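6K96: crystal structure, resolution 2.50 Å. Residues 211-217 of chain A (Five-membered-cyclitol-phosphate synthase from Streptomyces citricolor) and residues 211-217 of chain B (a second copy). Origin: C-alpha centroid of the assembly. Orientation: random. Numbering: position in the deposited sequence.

Chain A (211-217) SYQLNLG
Chain B (211-217) SYQLNLG

Both stretches are extended β-strands that begin earlier in their chains, with phi between about -122° and -161° and psi between 126° and 177°. Their N-to-C directions make an angle of 151°, close to antiparallel, and the axes approach no nearer than 10.9 Å. At that spacing the backbones cannot pair as neighbours in one sheet; no hydrogen bond crosses the gap, and the contact is made through side chains. The register is nearly twofold: the CA of L214(A) lies 9.8 Å from the CA of L216(B), and the CA of L216(A) lies 9.9 Å from the CA of L214(B). Together the strands bury 245 Å² between them.

Strand alternation sorts the side chains. S211(A), chi1 -174° (t), stays out of reach of chain B, its OG hydrogen-bonded elsewhere in the structure. Y212(A) points toward chain B with chi1 54° (p) and chi2 83°, and its CE1 comes 3.6 Å from CD1 of L216(B). The methyl approaches this ring obliquely.

Q213(A), chi1 164° (t), chi2 -148° and chi3 128°, is again out of reach. L214(A) returns toward the partner with chi1 62° (p) and chi2 94°, the latter between wells. Its CD2 lies 3.7 Å from CD1 of L216(B), while its CD1 meets CD1 of L214(B) at 3.9 Å, a contact between equivalent residues of the two copies. L214(B) has a similar conformation, chi1 46° (p) and chi2 111°.

N215(A), chi1 -56° (m) and chi2 -104°, is out of reach but reaches along its own strand: ND2 donates a weak hydrogen bond to OE1 of Q213(A), 3.3 Å long and nearly straight at 173°. The two-residue spacing puts both polar side chains on the side of the strand opposite Y212(A), L214(A) and L216(A), beyond reach of chain B, so this bond lies within chain A and does not cross the interface.

L216(A) points toward chain B in the mt rotamer, chi1 -57° and chi2 175°. Its CD1 packs 3.4 Å from CD2 of L214(B) and 3.5 Å from CE1 of Y212(B), whose chi1 is 53° (p) and chi2 84°. That methyl carbon, CD1 of L216(A), sits 3.9 Å from the centroid of the Y212(B) ring and 26° off its normal, placing it over the face in a CH-π contact. L216(B) matches its counterpart, with chi1 -53° (m) and chi2 173° (t). G217(A) has no side chain and makes no contact with chain B. The interface is therefore apolar, held by close packing of leucine methyls and tyrosine rings.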

ATOM      1  N   SER A 211      -4.365  -8.213  13.670  1.00 25.02           N
ATOM      2  CA  SER A 211      -4.953  -7.176  12.788  1.00 24.46           C
ATOM      3  C   SER A 211      -4.775  -5.826  13.517  1.00 24.22           C
ATOM      4  O   SER A 211      -4.641  -5.819  14.741  1.00 24.38           O
ATOM      5  CB  SER A 211      -6.421  -7.545  12.481  1.00 24.34           C
ATOM      6  OG  SER A 211      -7.102  -6.720  11.521  1.00 23.89           O
ATOM      7  N   TYR A 212      -4.625  -4.737  12.796  1.00 23.93           N
ATOM      8  CA  TYR A 212      -4.671  -3.360  13.345  1.00 23.92           C
ATOM      9  C   TYR A 212      -5.364  -2.532  12.286  1.00 24.34           C
ATOM     10  O   TYR A 212      -5.242  -2.857  11.089  1.00 24.31           O
ATOM     11  CB  TYR A 212      -3.321  -2.742  13.739  1.00 23.51           C
ATOM     12  CG  TYR A 212      -2.227  -2.703  12.707  1.00 23.13           C
ATOM     13  CD1 TYR A 212      -2.184  -1.703  11.775  1.00 22.85           C
ATOM     14  CD2 TYR A 212      -1.191  -3.630  12.697  1.00 23.10           C
ATOM     15  CE1 TYR A 212      -1.190  -1.639  10.810  1.00 22.82           C
ATOM     16  CE2 TYR A 212      -0.159  -3.558  11.767  1.00 23.07           C
ATOM     17  CZ  TYR A 212      -0.157  -2.567  10.801  1.00 22.91           C
ATOM     18  OH  TYR A 212       0.789  -2.486   9.817  1.00 22.81           O
ATOM     19  N   GLN A 213      -6.004  -1.465  12.738  1.00 25.11           N
ATOM     20  CA  GLN A 213      -6.677  -0.473  11.896  1.00 25.47           C
ATOM     21  C   GLN A 213      -6.389   0.847  12.583  1.00 25.90           C
ATOM     22  O   GLN A 213      -6.614   0.921  13.762  1.00 26.06           O
ATOM     23  CB  GLN A 213      -8.158  -0.819  11.872  1.00 25.82           C
ATOM     24  CG  GLN A 213      -9.031   0.305  11.368  1.00 26.08           C
ATOM     25  CD  GLN A 213     -10.370   0.239  12.068  1.00 26.60           C
ATOM     26  OE1 GLN A 213     -10.822   1.264  12.622  1.00 27.21           O
ATOM     27  NE2 GLN A 213     -10.952  -0.968  12.122  1.00 26.25           N
ATOM     28  N   LEU A 214      -5.982   1.852  11.831  1.00 26.50           N
ATOM     29  CA  LEU A 214      -5.686   3.193  12.327  1.00 27.25           C
ATOM     30  C   LEU A 214      -6.279   4.197  11.351  1.00 27.28           C
ATOM     31  O   LEU A 214      -6.262   3.847  10.184  1.00 26.91           O
ATOM     32  CB  LEU A 214      -4.176   3.310  12.444  1.00 28.16           C
ATOM     33  CG  LEU A 214      -3.505   3.163  11.104  1.00 29.03           C
ATOM     34  CD1 LEU A 214      -3.278   4.524  10.468  1.00 29.64           C
ATOM     35  CD2 LEU A 214      -2.223   2.364  11.239  1.00 29.74           C
ATOM     36  N   ASN A 215      -6.757   5.372  11.849  1.00 27.32           N
ATOM     37  CA  ASN A 215      -7.528   6.398  11.094  1.00 27.04           C
ATOM     38  C   ASN A 215      -6.901   7.789  11.271  1.00 26.96           C
ATOM     39  O   ASN A 215      -6.388   8.077  12.309  1.00 27.08           O
ATOM     40  CB  ASN A 215      -8.984   6.464  11.548  1.00 27.22           C
ATOM     41  CG  ASN A 215      -9.716   5.138  11.468  1.00 27.19           C
ATOM     42  OD1 ASN A 215     -10.527   4.898  10.566  1.00 26.91           O
ATOM     43  ND2 ASN A 215      -9.470   4.274  12.432  1.00 27.45           N
ATOM     44  N   LEU A 216      -6.968   8.639  10.262  1.00 26.79           N
ATOM     45  CA  LEU A 216      -6.342   9.976  10.208  1.00 27.07           C
ATOM     46  C   LEU A 216      -7.432  10.906   9.727  1.00 26.94           C
ATOM     47  O   LEU A 216      -8.194  10.416   8.915  1.00 26.93           O
ATOM     48  CB  LEU A 216      -5.197  10.031   9.198  1.00 27.46           C
ATOM     49  CG  LEU A 216      -4.062   9.025   9.398  1.00 27.91           C
ATOM     50  CD1 LEU A 216      -3.066   9.140   8.220  1.00 28.01           C
ATOM     51  CD2 LEU A 216      -3.377   9.205  10.773  1.00 27.93           C
ATOM     52  N   GLY A 217      -7.544  12.107  10.295  1.00 26.58           N
ATOM     53  CA  GLY A 217      -8.499  13.116   9.826  1.00 26.42           C
ATOM     54  C   GLY A 217      -7.988  14.520  10.106  1.00 26.43           C
ATOM     55  O   GLY A 217      -6.963  14.642  10.805  1.00 26.06           O
TER
ATOM     56  N   SER B 211       2.346  16.016   2.888  1.00 25.28           N
ATOM     57  CA  SER B 211       2.954  14.699   3.221  1.00 24.70           C
ATOM     58  C   SER B 211       2.640  14.360   4.679  1.00 24.36           C
ATOM     59  O   SER B 211       2.357  15.239   5.388  1.00 24.68           O
ATOM     60  CB  SER B 211       4.436  14.616   2.837  1.00 24.35           C
ATOM     61  OG  SER B 211       5.008  13.350   3.167  1.00 23.90           O
ATOM     62  N   TYR B 212       2.531  13.095   5.023  1.00 24.12           N
ATOM     63  CA  TYR B 212       2.527  12.610   6.416  1.00 24.21           C
ATOM     64  C   TYR B 212       3.398  11.373   6.494  1.00 24.60           C
ATOM     65  O   TYR B 212       3.585  10.638   5.506  1.00 24.66           O
ATOM     66  CB  TYR B 212       1.122  12.389   7.007  1.00 23.93           C
ATOM     67  CG  TYR B 212       0.170  11.511   6.238  1.00 23.53           C
ATOM     68  CD1 TYR B 212       0.220  10.145   6.393  1.00 23.22           C
ATOM     69  CD2 TYR B 212      -0.775  12.038   5.365  1.00 23.54           C
ATOM     70  CE1 TYR B 212      -0.617   9.293   5.677  1.00 23.14           C
ATOM     71  CE2 TYR B 212      -1.614  11.210   4.639  1.00 23.60           C
ATOM     72  CZ  TYR B 212      -1.540   9.830   4.799  1.00 23.35           C
ATOM     73  OH  TYR B 212      -2.337   8.971   4.106  1.00 23.49           O
ATOM     74  N   GLN B 213       3.900  11.183   7.696  1.00 25.52           N
ATOM     75  CA  GLN B 213       4.691  10.026   8.152  1.00 26.24           C
ATOM     76  C   GLN B 213       4.037   9.596   9.459  1.00 26.73           C
ATOM     77  O   GLN B 213       3.873  10.466  10.292  1.00 26.97           O
ATOM     78  CB  GLN B 213       6.123  10.504   8.356  1.00 26.54           C
ATOM     79  CG  GLN B 213       6.977   9.581   9.213  1.00 26.80           C
ATOM     80  CD  GLN B 213       8.418  10.012   9.366  1.00 27.36           C
ATOM     81  OE1 GLN B 213       9.110   9.494  10.246  1.00 28.30           O
ATOM     82  NE2 GLN B 213       8.891  10.916   8.502  1.00 27.26           N
ATOM     83  N   LEU B 214       3.644   8.334   9.609  1.00 27.49           N
ATOM     84  CA  LEU B 214       3.282   7.808  10.942  1.00 28.44           C
ATOM     85  C   LEU B 214       3.990   6.497  11.185  1.00 28.06           C
ATOM     86  O   LEU B 214       4.199   5.829  10.205  1.00 29.22           O
ATOM     87  CB  LEU B 214       1.768   7.710  11.099  1.00 29.68           C
ATOM     88  CG  LEU B 214       0.971   7.099   9.951  1.00 30.13           C
ATOM     89  CD1 LEU B 214       0.418   5.758  10.399  1.00 30.25           C
ATOM     90  CD2 LEU B 214      -0.192   8.047   9.633  1.00 30.76           C
ATOM     91  N   ASN B 215       4.331   6.209  12.448  1.00 27.74           N
ATOM     92  CA  ASN B 215       5.099   5.022  12.922  1.00 27.21           C
ATOM     93  C   ASN B 215       4.236   4.255  13.941  1.00 26.97           C
ATOM     94  O   ASN B 215       3.317   4.846  14.536  1.00 26.70           O
ATOM     95  CB  ASN B 215       6.471   5.400  13.470  1.00 27.38           C
ATOM     96  CG  ASN B 215       7.289   6.228  12.498  1.00 27.89           C
ATOM     97  OD1 ASN B 215       8.199   5.713  11.820  1.00 28.88           O
ATOM     98  ND2 ASN B 215       6.961   7.509  12.394  1.00 28.09           N
ATOM     99  N   LEU B 216       4.415   2.936  14.002  1.00 26.30           N
ATOM    100  CA  LEU B 216       3.688   2.033  14.932  1.00 26.12           C
ATOM    101  C   LEU B 216       4.773   1.165  15.549  1.00 25.20           C
ATOM    102  O   LEU B 216       5.665   0.846  14.816  1.00 24.76           O
ATOM    103  CB  LEU B 216       2.683   1.142  14.180  1.00 26.43           C
ATOM    104  CG  LEU B 216       1.680   1.827  13.258  1.00 26.69           C
ATOM    105  CD1 LEU B 216       0.876   0.787  12.449  1.00 26.95           C
ATOM    106  CD2 LEU B 216       0.734   2.707  14.079  1.00 27.16           C
ATOM    107  N   GLY B 217       4.661   0.773  16.806  1.00 24.69           N
ATOM    108  CA  GLY B 217       5.659  -0.073  17.463  1.00 24.44           C
ATOM    109  C   GLY B 217       5.012  -0.836  18.588  1.00 24.74           C
ATOM    110  O   GLY B 217       3.800  -0.582  18.868  1.00 25.05           O
TER